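Local coordinates for protein assemblin (Human herpesvirus 3, PDB 1VZV) that is a serine endopeptidase, active as a dimer, that probably cleaves the capsid assembly (scaffolding) protein so that the herpesvirus procapsid matures, at residues A[50-55]-A[64-69]; A[17-22]-A[135-140]; A[75-80]-A[99-104]; A[44-49]-A[181-186]; A[2-7]-A[150-155]. All blocks are in the same frame, centred on the assembly; numbering follows the deposited sequence.

Interaction 1: residues A[50-55]-A[64-69]; sequences EVIAII and LGIVRC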
# COMPACT_ATOMS: atom_id res chain seq x y z
N GLU A 50 -8.87 16.10 15.16
CA GLU A 50 -10.15 15.94 15.86
C GLU A 50 -11.32 16.57 15.10
O GLU A 50 -11.19 17.69 14.57
CB GLU A 50 -10.09 16.52 17.28
CG GLU A 50 -10.19 18.06 17.38
CD GLU A 50 -10.57 18.54 18.78
OE1 GLU A 50 -11.52 18.01 19.38
OE2 GLU A 50 -9.90 19.46 19.30
N VAL A 51 -12.43 15.85 15.02
CA VAL A 51 -13.65 16.33 14.36
C VAL A 51 -14.07 17.64 15.06
O VAL A 51 -14.37 17.63 16.25
CB VAL A 51 -14.82 15.28 14.52
CG1 VAL A 51 -16.19 15.95 14.44
CG2 VAL A 51 -14.72 14.22 13.45
N ILE A 52 -14.08 18.75 14.33
CA ILE A 52 -14.48 20.01 14.96
C ILE A 52 -15.97 20.27 14.91
O ILE A 52 -16.44 21.17 15.58
CB ILE A 52 -13.68 21.24 14.42
CG1 ILE A 52 -14.22 21.70 13.08
CG2 ILE A 52 -12.20 20.91 14.28
CD1 ILE A 52 -13.29 22.70 12.40
N ALA A 53 -16.72 19.46 14.15
CA ALA A 53 -18.18 19.61 14.03
C ALA A 53 -18.84 18.56 13.13
O ALA A 53 -18.28 18.14 12.13
CB ALA A 53 -18.54 21.00 13.51
N ILE A 54 -20.06 18.18 13.49
CA ILE A 54 -20.87 17.19 12.75
C ILE A 54 -22.32 17.69 12.70
O ILE A 54 -22.87 18.06 13.74
CB ILE A 54 -20.93 15.79 13.48
CG1 ILE A 54 -19.56 15.37 14.03
CG2 ILE A 54 -21.41 14.71 12.51
CD1 ILE A 54 -19.55 13.98 14.65
N ILE A 55 -22.92 17.78 11.53
CA ILE A 55 -24.30 18.21 11.48
C ILE A 55 -25.07 17.08 10.91
O ILE A 55 -24.51 16.08 10.48
CB ILE A 55 -24.56 19.40 10.57
CG1 ILE A 55 -24.15 19.09 9.13
CG2 ILE A 55 -23.88 20.63 11.13
CD1 ILE A 55 -24.89 19.93 8.11
N LEU A 64 -16.74 17.78 9.64
CA LEU A 64 -15.59 18.58 9.28
C LEU A 64 -14.59 18.28 10.39
O LEU A 64 -14.97 18.08 11.55
CB LEU A 64 -15.97 20.06 9.22
CG LEU A 64 -14.92 21.11 8.83
CD1 LEU A 64 -14.26 20.76 7.53
CD2 LEU A 64 -15.61 22.45 8.71
N GLY A 65 -13.32 18.16 10.06
CA GLY A 65 -12.39 17.86 11.11
C GLY A 65 -11.07 18.50 10.79
O GLY A 65 -10.86 19.01 9.68
N ILE A 66 -10.20 18.54 11.79
CA ILE A 66 -8.89 19.10 11.59
C ILE A 66 -7.81 18.02 11.81
O ILE A 66 -7.93 17.18 12.72
CB ILE A 66 -8.68 20.39 12.44
CG1 ILE A 66 -7.43 21.13 11.98
CG2 ILE A 66 -8.58 20.07 13.91
CD1 ILE A 66 -7.38 22.54 12.48
N VAL A 67 -6.88 17.96 10.87
CA VAL A 67 -5.76 17.03 10.92
C VAL A 67 -4.52 17.93 10.89
O VAL A 67 -4.11 18.46 9.86
CB VAL A 67 -5.81 15.99 9.73
CG1 VAL A 67 -4.55 15.12 9.70
CG2 VAL A 67 -7.04 15.10 9.87
N ARG A 68 -4.02 18.20 12.08
CA ARG A 68 -2.85 19.03 12.27
C ARG A 68 -1.85 18.17 13.05
O ARG A 68 -1.88 18.14 14.28
CB ARG A 68 -3.25 20.28 13.07
CG ARG A 68 -2.13 21.28 13.32
CD ARG A 68 -2.65 22.40 14.24
NE ARG A 68 -3.52 23.33 13.54
CZ ARG A 68 -3.16 24.58 13.22
NH1 ARG A 68 -1.99 25.06 13.63
NH2 ARG A 68 -4.01 25.37 12.54
N CYS A 69 -1.04 17.41 12.32
CA CYS A 69 -0.01 16.53 12.90
C CYS A 69 1.25 16.72 12.07
O CYS A 69 1.32 16.31 10.92
CB CYS A 69 -0.47 15.04 12.89
SG CYS A 69 0.86 13.83 13.27
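The flat groups that meet here are peptide carbonyls, beginning with that of E50: I66 N donates to E50 O over 3.1 Å from above the carbonyl plane, 48° out of it. The L64 carbonyl receives I52 N at 3.0 Å with the donor tilted 25° from its plane, whereas L64 N approaches A53 O (2.9 Å) nearly along the C=O axis. A second, weak bond links A53 N to L64 O, so two successive amides turn to one oxygen. This is a classic beta bulge: I52 and A53 both face L64, and the antiparallel register slips by one residue beyond the non-hydrogen-bonded pair V51–G65. The CA atoms of V51 and G65 are 3.8 Å apart, with no side chain on G65 between them. At the other end E50 pairs with I66, although the bond from E50 N to I66 O is doubtful, since the position of that oxygen is less sure.

Two apolar contacts of I52 add to the backbone bonds. I52 CG2 meets I66 CG2 at 3.7 Å, the two side chains crossing obliquely, and I52 CD1 reaches L64 CG at 4.2 Å. The polar end of E50 is held elsewhere, by a hydrogen bond between OE2 and Y174 OH.

V51 lies on the other face, its side chain about 8 Å from that of H129 of the catalytic triad. The two segments form the hairpin of strands 47-56 and 61-67; strand 3-8 continues the sheet through G65 and V67, and V171 of helix 161-173 packs on I52 and L64.

Interaction 2: residues A[17-22]-A[135-140]; sequences GELNIT and VGRRVG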
# COMPACT_ATOMS: atom_id res chain seq x y z
N GLY A 17 -27.33 -2.86 6.40
CA GLY A 17 -27.53 -3.37 7.75
C GLY A 17 -26.39 -3.19 8.75
O GLY A 17 -25.25 -2.92 8.36
N GLU A 18 -26.72 -3.37 10.04
CA GLU A 18 -25.77 -3.19 11.14
C GLU A 18 -25.13 -1.80 11.07
O GLU A 18 -25.50 -0.89 11.81
CB GLU A 18 -24.68 -4.27 11.15
CG GLU A 18 -25.13 -5.62 11.71
CD GLU A 18 -25.35 -6.68 10.63
OE1 GLU A 18 -26.28 -6.50 9.79
OE2 GLU A 18 -24.58 -7.69 10.65
N LEU A 19 -24.19 -1.65 10.13
CA LEU A 19 -23.49 -0.40 9.87
C LEU A 19 -24.48 0.74 9.77
O LEU A 19 -24.12 1.89 10.03
CB LEU A 19 -22.79 -0.48 8.51
CG LEU A 19 -21.58 -1.39 8.32
CD1 LEU A 19 -20.51 -0.96 9.28
CD2 LEU A 19 -21.95 -2.85 8.51
N ASN A 20 -25.70 0.43 9.33
CA ASN A 20 -26.75 1.42 9.15
C ASN A 20 -26.91 2.44 10.26
O ASN A 20 -27.01 2.10 11.44
CB ASN A 20 -28.10 0.76 8.84
CG ASN A 20 -28.67 1.21 7.48
OD1 ASN A 20 -28.93 2.41 7.26
ND2 ASN A 20 -28.85 0.26 6.56
N ILE A 21 -26.89 3.72 9.88
CA ILE A 21 -27.05 4.84 10.79
C ILE A 21 -28.40 5.50 10.46
O ILE A 21 -28.82 5.54 9.29
CB ILE A 21 -25.86 5.83 10.64
CG1 ILE A 21 -24.59 5.19 11.20
CG2 ILE A 21 -26.16 7.12 11.37
CD1 ILE A 21 -24.80 4.51 12.56
N THR A 22 -29.12 5.97 11.47
CA THR A 22 -30.43 6.56 11.21
C THR A 22 -30.66 7.77 12.10
O THR A 22 -29.99 7.91 13.14
CB THR A 22 -31.53 5.52 11.47
OG1 THR A 22 -31.71 5.38 12.89
CG2 THR A 22 -31.17 4.14 10.86
N VAL A 135 -10.69 2.48 1.94
CA VAL A 135 -12.12 2.56 1.72
C VAL A 135 -12.83 2.04 2.94
O VAL A 135 -12.32 1.15 3.62
CB VAL A 135 -12.57 1.80 0.49
CG1 VAL A 135 -11.55 1.99 -0.63
CG2 VAL A 135 -12.84 0.34 0.82
N GLY A 136 -13.97 2.63 3.24
CA GLY A 136 -14.70 2.21 4.41
C GLY A 136 -15.83 1.24 4.13
O GLY A 136 -16.23 1.01 2.99
N ARG A 137 -16.34 0.68 5.21
CA ARG A 137 -17.45 -0.27 5.15
C ARG A 137 -18.72 0.40 4.59
O ARG A 137 -19.55 -0.27 3.97
CB ARG A 137 -17.76 -0.73 6.57
CG ARG A 137 -16.60 -0.55 7.56
CD ARG A 137 -15.81 -1.84 7.71
NE ARG A 137 -16.73 -2.94 7.98
CZ ARG A 137 -17.62 -2.95 8.97
NH1 ARG A 137 -17.68 -1.94 9.85
NH2 ARG A 137 -18.43 -3.99 9.10
N ARG A 138 -18.88 1.72 4.84
CA ARG A 138 -20.05 2.49 4.39
C ARG A 138 -20.03 3.06 2.98
O ARG A 138 -18.98 3.31 2.42
CB ARG A 138 -20.42 3.53 5.44
CG ARG A 138 -21.02 2.84 6.65
CD ARG A 138 -21.19 3.68 7.92
NE ARG A 138 -21.57 2.77 9.01
CZ ARG A 138 -21.59 3.06 10.30
NH1 ARG A 138 -21.27 4.28 10.74
NH2 ARG A 138 -21.95 2.12 11.15
N VAL A 139 -21.21 3.35 2.45
CA VAL A 139 -21.35 3.79 1.06
C VAL A 139 -21.02 5.20 0.52
O VAL A 139 -20.91 5.35 -0.70
CB VAL A 139 -22.72 3.33 0.48
CG1 VAL A 139 -22.93 1.85 0.76
CG2 VAL A 139 -23.86 4.17 1.04
N GLY A 140 -20.93 6.23 1.35
CA GLY A 140 -20.60 7.54 0.80
C GLY A 140 -19.39 8.10 1.54
O GLY A 140 -19.12 9.31 1.49
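L19 O is the polar atom that the R138 guanidinium approaches across this contact, but no hydrogen bond is made: the angles to NE and NH2 are poor, and the modelled separation is too short to be trusted. The sounder part of the contact is apolar carbon against guanidinium. I21 CG1 stands 3.4 Å above the plane of the R138 group, offset toward its rim, and the two side chains cross at about a right angle. L19 CB instead lies at the edge of the same group and in its plane, 3.5 Å from R138 NE. The R138 chain is extended from CG to NE (chi3 -171°), which sets NE beside L19 CB.

R137 takes a different shape, bent at chi2 and chi3, and turns its guanidinium against the leucine tip. L19 CG lies over a face of that group, L19 CD1 is 3.5 Å from R137 CZ, and L19 CD2 is 3.7 Å from R137 NH2.

The side chain of R137 comes within about 4 Å of that of S110 in the catalytic triad. This is consistent with the paired-arginine loop that borders the oxyanion hole in related herpesvirus proteases. Both segments are loops: 17-22 leads into helix 23-29, whereas the loop 135-140 follows strand 129-133, with R137 and R138 packing on S110 and L111 of strand 108-112 and V135 on helix 205-216.

Interaction 3: residues A[75-80]-A[99-104]; sequences VLFEAA and LYLVTN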
# COMPACT_ATOMS: atom_id res chain seq x y z
N VAL A 75 6.65 11.76 7.50
CA VAL A 75 6.88 10.33 7.16
C VAL A 75 6.48 9.93 5.72
O VAL A 75 7.13 9.10 5.09
CB VAL A 75 6.27 9.31 8.23
CG1 VAL A 75 5.93 10.01 9.53
CG2 VAL A 75 5.07 8.52 7.68
N LEU A 76 5.40 10.56 5.24
CA LEU A 76 4.85 10.36 3.92
C LEU A 76 5.83 10.98 2.92
O LEU A 76 6.28 10.34 2.00
CB LEU A 76 3.48 11.04 3.87
CG LEU A 76 2.23 10.27 3.45
CD1 LEU A 76 2.35 8.83 3.82
CD2 LEU A 76 1.00 10.87 4.10
N PHE A 77 6.18 12.24 3.15
CA PHE A 77 7.12 12.94 2.29
C PHE A 77 8.40 12.11 2.10
O PHE A 77 9.00 12.06 1.02
CB PHE A 77 7.48 14.27 2.93
CG PHE A 77 6.64 15.42 2.46
CD1 PHE A 77 5.86 15.32 1.32
CD2 PHE A 77 6.66 16.62 3.15
CE1 PHE A 77 5.12 16.40 0.87
CE2 PHE A 77 5.93 17.70 2.71
CZ PHE A 77 5.16 17.60 1.57
N GLU A 78 8.84 11.51 3.20
CA GLU A 78 10.01 10.68 3.18
C GLU A 78 9.71 9.49 2.29
O GLU A 78 10.49 9.21 1.40
CB GLU A 78 10.29 10.21 4.58
CG GLU A 78 11.58 9.47 4.77
CD GLU A 78 11.83 9.12 6.25
OE1 GLU A 78 10.86 8.69 6.94
OE2 GLU A 78 13.00 9.28 6.70
N ALA A 79 8.56 8.83 2.48
CA ALA A 79 8.16 7.63 1.69
C ALA A 79 8.09 7.81 0.16
O ALA A 79 8.43 6.89 -0.60
CB ALA A 79 6.82 7.05 2.20
N ALA A 80 7.60 8.98 -0.28
CA ALA A 80 7.48 9.27 -1.69
C ALA A 80 8.87 9.25 -2.34
O ALA A 80 9.85 9.69 -1.74
CB ALA A 80 6.83 10.61 -1.87
N LEU A 99 -0.96 17.52 1.27
CA LEU A 99 -2.36 17.30 0.95
C LEU A 99 -2.56 16.33 -0.20
O LEU A 99 -3.48 15.55 -0.17
CB LEU A 99 -3.03 18.63 0.64
CG LEU A 99 -4.56 18.70 0.62
CD1 LEU A 99 -5.12 18.31 1.95
CD2 LEU A 99 -4.94 20.11 0.32
N TYR A 100 -1.71 16.39 -1.21
CA TYR A 100 -1.81 15.49 -2.38
C TYR A 100 -1.55 14.04 -2.01
O TYR A 100 -2.15 13.14 -2.60
CB TYR A 100 -0.83 15.91 -3.49
CG TYR A 100 -0.85 14.97 -4.66
CD1 TYR A 100 -0.06 13.83 -4.67
CD2 TYR A 100 -1.69 15.20 -5.73
CE1 TYR A 100 -0.12 12.93 -5.71
CE2 TYR A 100 -1.76 14.31 -6.79
CZ TYR A 100 -0.97 13.17 -6.77
OH TYR A 100 -1.04 12.28 -7.82
N LEU A 101 -0.56 13.84 -1.13
CA LEU A 101 -0.16 12.52 -0.63
C LEU A 101 -1.22 11.90 0.28
O LEU A 101 -1.60 10.74 0.10
CB LEU A 101 1.15 12.64 0.16
CG LEU A 101 2.53 12.40 -0.43
CD1 LEU A 101 2.49 11.24 -1.39
CD2 LEU A 101 3.03 13.62 -1.10
N VAL A 102 -1.68 12.67 1.27
CA VAL A 102 -2.67 12.22 2.24
C VAL A 102 -4.03 11.93 1.64
O VAL A 102 -4.74 11.04 2.13
CB VAL A 102 -2.82 13.20 3.43
CG1 VAL A 102 -3.28 14.52 2.96
CG2 VAL A 102 -3.80 12.67 4.42
N THR A 103 -4.41 12.66 0.59
CA THR A 103 -5.70 12.44 -0.03
C THR A 103 -5.67 11.13 -0.78
O THR A 103 -6.60 10.36 -0.65
CB THR A 103 -6.14 13.58 -0.98
OG1 THR A 103 -6.34 14.77 -0.23
CG2 THR A 103 -7.46 13.27 -1.60
N ASN A 104 -4.60 10.84 -1.50
CA ASN A 104 -4.57 9.59 -2.25
C ASN A 104 -4.27 8.32 -1.45
O ASN A 104 -4.72 7.23 -1.81
CB ASN A 104 -3.63 9.70 -3.46
CG ASN A 104 -4.25 10.48 -4.60
OD1 ASN A 104 -4.84 9.91 -5.52
ND2 ASN A 104 -4.10 11.79 -4.58
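L76 and L101 form the centre of a perpendicular helix-helix packing between helices 70-79 and 96-105; segments 75-79 and 99-104 of the two helices run at 90°, their axes 10.1 Å apart. In the buried part L76 CG rests on L101 CB at 4.2 Å, the two leucine side chains sliding past each other in opposite directions. L76 CD2 also approaches the backbone at V102 N, and A80 CB touches L101 CD1 at 4.4 Å just where the first helix ends. L101 therefore meets partners from both the helix and its end.

The solvent side is slighter: exposed F77 adds one edge contact, its CE1 4.0 Å from L101 CD2, which lies near the ring plane; neither ring face takes part in this touch.

Both helices touch the second subunit: E78 OE1 makes a salt bridge to its K190, L76 packs on its V197, and Y100 and N104 pack on its L201. Within helix 96-105, side chains bond back to the preceding turn: N104 ND2 donates to Y100 O, and T103 OG1 reaches L99 O at 3.0 Å from the opposite face of the carbonyl plane to T103 N.

Interaction 4: residues A[44-49]-A[181-186]; sequences KDCVVG and WKVSED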
# COMPACT_ATOMS: atom_id res chain seq x y z
N LYS A 44 -5.96 3.83 18.36
CA LYS A 44 -6.13 4.68 19.52
C LYS A 44 -4.82 5.37 19.82
O LYS A 44 -4.81 6.47 20.33
CB LYS A 44 -6.54 3.83 20.74
CG LYS A 44 -7.80 2.95 20.51
CD LYS A 44 -8.25 2.15 21.73
CE LYS A 44 -9.59 1.41 21.45
NZ LYS A 44 -10.71 2.36 21.05
N ASP A 45 -3.71 4.70 19.53
CA ASP A 45 -2.37 5.24 19.76
C ASP A 45 -1.91 6.08 18.61
O ASP A 45 -0.76 6.52 18.57
CB ASP A 45 -1.33 4.13 19.97
CG ASP A 45 -1.26 3.17 18.79
OD1 ASP A 45 -2.21 3.08 18.00
OD2 ASP A 45 -0.23 2.46 18.66
N CYS A 46 -2.79 6.24 17.62
CA CYS A 46 -2.45 7.01 16.44
C CYS A 46 -3.53 8.00 16.01
O CYS A 46 -4.16 7.82 14.98
CB CYS A 46 -2.07 6.09 15.29
SG CYS A 46 -1.32 7.00 13.95
N VAL A 47 -3.74 9.02 16.84
CA VAL A 47 -4.73 10.08 16.62
C VAL A 47 -3.93 11.22 16.03
O VAL A 47 -2.82 11.49 16.49
CB VAL A 47 -5.36 10.54 17.95
CG1 VAL A 47 -6.26 11.73 17.74
CG2 VAL A 47 -6.15 9.38 18.59
N VAL A 48 -4.49 11.87 15.02
CA VAL A 48 -3.80 12.95 14.31
C VAL A 48 -4.63 14.22 14.08
O VAL A 48 -4.24 15.08 13.27
CB VAL A 48 -3.35 12.47 12.92
CG1 VAL A 48 -2.25 11.44 13.05
CG2 VAL A 48 -4.54 11.89 12.16
N GLY A 49 -5.75 14.34 14.77
CA GLY A 49 -6.59 15.51 14.60
C GLY A 49 -7.86 15.26 15.37
O GLY A 49 -7.90 14.31 16.17
N TRP A 181 -1.16 17.73 16.86
CA TRP A 181 -1.10 16.33 17.24
C TRP A 181 0.24 15.71 16.88
O TRP A 181 0.66 15.70 15.72
CB TRP A 181 -2.25 15.56 16.60
CG TRP A 181 -3.56 15.95 17.18
CD1 TRP A 181 -4.23 15.32 18.20
CD2 TRP A 181 -4.31 17.14 16.88
NE1 TRP A 181 -5.34 16.05 18.56
CE2 TRP A 181 -5.42 17.17 17.77
CE3 TRP A 181 -4.17 18.17 15.95
CZ2 TRP A 181 -6.36 18.21 17.75
CZ3 TRP A 181 -5.11 19.20 15.93
CH2 TRP A 181 -6.19 19.21 16.83
N LYS A 182 0.95 15.25 17.89
CA LYS A 182 2.24 14.64 17.67
C LYS A 182 2.17 13.14 17.87
O LYS A 182 1.68 12.68 18.91
CB LYS A 182 3.27 15.23 18.62
CG LYS A 182 3.71 16.60 18.21
CD LYS A 182 4.64 17.21 19.22
CE LYS A 182 5.42 18.36 18.60
NZ LYS A 182 6.42 17.88 17.59
N VAL A 183 2.55 12.39 16.83
CA VAL A 183 2.63 10.92 16.88
C VAL A 183 4.11 10.75 16.57
O VAL A 183 4.80 11.73 16.34
CB VAL A 183 1.70 10.20 15.84
CG1 VAL A 183 1.93 8.73 15.88
CG2 VAL A 183 0.24 10.44 16.16
N SER A 184 4.62 9.54 16.52
CA SER A 184 6.05 9.38 16.28
C SER A 184 6.42 8.61 15.04
O SER A 184 6.21 7.41 14.98
CB SER A 184 6.66 8.68 17.50
OG SER A 184 5.82 8.87 18.65
N GLU A 185 7.03 9.29 14.08
CA GLU A 185 7.47 8.72 12.80
C GLU A 185 7.62 7.19 12.78
O GLU A 185 7.06 6.52 11.91
CB GLU A 185 8.81 9.36 12.40
CG GLU A 185 8.92 9.76 10.95
CD GLU A 185 9.59 11.14 10.76
OE1 GLU A 185 9.69 11.91 11.75
OE2 GLU A 185 10.02 11.46 9.61
N ASP A 186 8.34 6.64 13.77
CA ASP A 186 8.58 5.20 13.87
C ASP A 186 7.32 4.37 13.96
O ASP A 186 7.27 3.30 13.38
CB ASP A 186 9.50 4.87 15.06
CG ASP A 186 10.99 5.07 14.74
OD1 ASP A 186 11.36 4.97 13.54
OD2 ASP A 186 11.80 5.30 15.70
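W181 and G49 make a CH-pi contact: G49 CA lies over the face of the six-membered ring, displaced toward the bond it shares with the five-membered ring, 3.7 Å from the six-membered ring's centroid and 16° off the ring normal. In W181, chi1 of -69° sets CG anti to the carbonyl carbon, and chi2 of -96° turns the ring plane. W181 CB and CG also touch the V48 carbonyl carbon, each at 3.7 Å.

Apolar side-chain contacts continue along the segment. V47 CG1 meets W181 CD1 at 4.1 Å. V183 splits its two methyls, CG2 going to V48 CG1 (4.1 Å) and CG1 to C46 SG (4.2 Å).

Polar bonding is directed elsewhere. V48 and G49 both face I38 in a classic beta bulge of the sheet, the W181 backbone bonds to R68, and D45 forms a salt bridge with R43. The V47 side chain lies about 7 Å from that of H129 of the catalytic triad.

With no hydrogen bond between the two segments, the run into helix 185-197 is joined to strand 47-56 by apolar contact and by the G49 C-H on the indole face.

Interaction 5: residues A[2-7]-A[150-155]; sequences ALYVAG and ESSIEP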
# COMPACT_ATOMS: atom_id res chain seq x y z
N ALA A 2 -2.52 23.22 8.68
CA ALA A 2 -3.43 22.10 8.90
C ALA A 2 -4.20 21.67 7.66
O ALA A 2 -4.11 22.29 6.61
CB ALA A 2 -4.41 22.42 10.03
N LEU A 3 -4.91 20.58 7.80
CA LEU A 3 -5.71 20.06 6.73
C LEU A 3 -7.08 19.94 7.33
O LEU A 3 -7.22 19.66 8.52
CB LEU A 3 -5.24 18.68 6.33
CG LEU A 3 -4.06 18.52 5.37
CD1 LEU A 3 -2.85 19.32 5.88
CD2 LEU A 3 -3.74 17.02 5.20
N TYR A 4 -8.08 20.21 6.53
CA TYR A 4 -9.44 20.09 6.98
C TYR A 4 -9.96 19.00 6.11
O TYR A 4 -9.62 18.93 4.93
CB TYR A 4 -10.20 21.38 6.73
CG TYR A 4 -9.71 22.46 7.62
CD1 TYR A 4 -8.55 23.16 7.30
CD2 TYR A 4 -10.30 22.68 8.85
CE1 TYR A 4 -7.99 24.03 8.18
CE2 TYR A 4 -9.74 23.57 9.76
CZ TYR A 4 -8.58 24.23 9.41
OH TYR A 4 -8.00 25.07 10.31
N VAL A 5 -10.70 18.09 6.73
CA VAL A 5 -11.29 16.96 6.04
C VAL A 5 -12.79 17.11 6.28
O VAL A 5 -13.19 17.51 7.37
CB VAL A 5 -10.84 15.65 6.68
CG1 VAL A 5 -11.23 14.48 5.82
CG2 VAL A 5 -9.36 15.66 6.90
N ALA A 6 -13.60 16.84 5.26
CA ALA A 6 -15.05 16.93 5.40
C ALA A 6 -15.68 15.83 4.54
O ALA A 6 -15.16 15.51 3.47
CB ALA A 6 -15.55 18.29 4.98
N GLY A 7 -16.75 15.21 5.02
CA GLY A 7 -17.41 14.16 4.28
C GLY A 7 -18.55 13.64 5.12
O GLY A 7 -18.78 14.15 6.22
N GLU A 150 -13.77 26.04 4.51
CA GLU A 150 -14.71 26.28 3.42
C GLU A 150 -14.32 25.61 2.12
O GLU A 150 -15.12 25.58 1.19
CB GLU A 150 -14.97 27.76 3.21
CG GLU A 150 -13.88 28.48 2.47
CD GLU A 150 -12.82 29.07 3.39
OE1 GLU A 150 -12.82 28.73 4.60
OE2 GLU A 150 -12.01 29.89 2.89
N SER A 151 -13.10 25.09 2.04
CA SER A 151 -12.64 24.41 0.82
C SER A 151 -12.81 22.90 0.89
O SER A 151 -12.91 22.23 -0.15
CB SER A 151 -11.20 24.75 0.55
OG SER A 151 -11.11 26.12 0.29
N SER A 152 -12.81 22.36 2.09
CA SER A 152 -12.96 20.94 2.27
C SER A 152 -14.37 20.60 1.87
O SER A 152 -14.61 19.63 1.16
CB SER A 152 -12.76 20.64 3.72
OG SER A 152 -11.64 21.38 4.15
N ILE A 153 -15.28 21.49 2.24
CA ILE A 153 -16.69 21.32 1.95
C ILE A 153 -17.14 21.96 0.66
O ILE A 153 -18.25 21.72 0.21
CB ILE A 153 -17.56 21.91 3.06
CG1 ILE A 153 -17.34 23.42 3.15
CG2 ILE A 153 -17.27 21.24 4.38
CD1 ILE A 153 -18.28 24.08 4.13
N GLU A 154 -16.29 22.77 0.05
CA GLU A 154 -16.69 23.43 -1.17
C GLU A 154 -17.17 22.55 -2.34
O GLU A 154 -18.10 22.96 -3.06
CB GLU A 154 -15.59 24.34 -1.64
CG GLU A 154 -16.03 25.14 -2.80
CD GLU A 154 -14.90 25.53 -3.69
OE1 GLU A 154 -14.24 24.60 -4.23
OE2 GLU A 154 -14.67 26.75 -3.85
N PRO A 155 -16.55 21.35 -2.57
CA PRO A 155 -16.90 20.39 -3.64
C PRO A 155 -18.10 19.46 -3.54
O PRO A 155 -18.36 18.72 -4.49
CB PRO A 155 -15.62 19.58 -3.80
CG PRO A 155 -15.07 19.55 -2.42
CD PRO A 155 -15.24 20.98 -1.99
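S152 turns OG anti to its own carbonyl carbon (chi1 -44°), which places that oxygen by Y4 CB, while Y4 sets its ring carbon CG anti to the carbonyl carbon (chi1 -69°). S152 OG lies 3.0 Å from Y4 CB and 3.3 Å from Y4 O. The touch is packing, since no hydrogen bond crosses the contact; the oxygen is satisfied by a hydrogen bond to T148 O, just before the helix. The ring itself leads away from the serine, and its outer end packs against I66 of the neighbouring strand.

Two residues along the strand, A6 also points its CB at the helical segment. Its methyl meets I153 CG2 at 3.5 Å and S152 CB at 3.9 Å, so one small group fits against two successive residues. On the isoleucine, CG2 does this touching. Y4 and A6 thus present the face of the strand that receives the helix, and V5 between them points the other way.

All five residues that take part are buried. Strand 3-8 is sandwiched in the mixed sheet between strands 61-67 and 144-146, bonding to G65 through V5 and to N144 through A6. N144 ND2 of strand 144-146 also bonds to S152 O, and I153 packs on K164, L167 and L168 of helix 161-173.

From the N terminus, strand 3-8 opens interaction 5, which closes at 150-155 and encloses interactions 1, 2 and 3. Interaction 2 opens next at 17-22 and closes at 135-140, nested inside interaction 5 and itself containing interactions 1 and 3. Interaction 4 starts at 44-49 but closes only at 181-186, so it crosses both 2 and 5 while enclosing 1 and 3. The short hairpin loop of interaction 1 closes before interaction 3 opens. Interactions 1, 4 and 5 share the central sheet; interaction 3 reaches it through L99 and V102 on L3 and, like interaction 4, borders the second subunit, whereas interaction 2 joins loops near the catalytic serine.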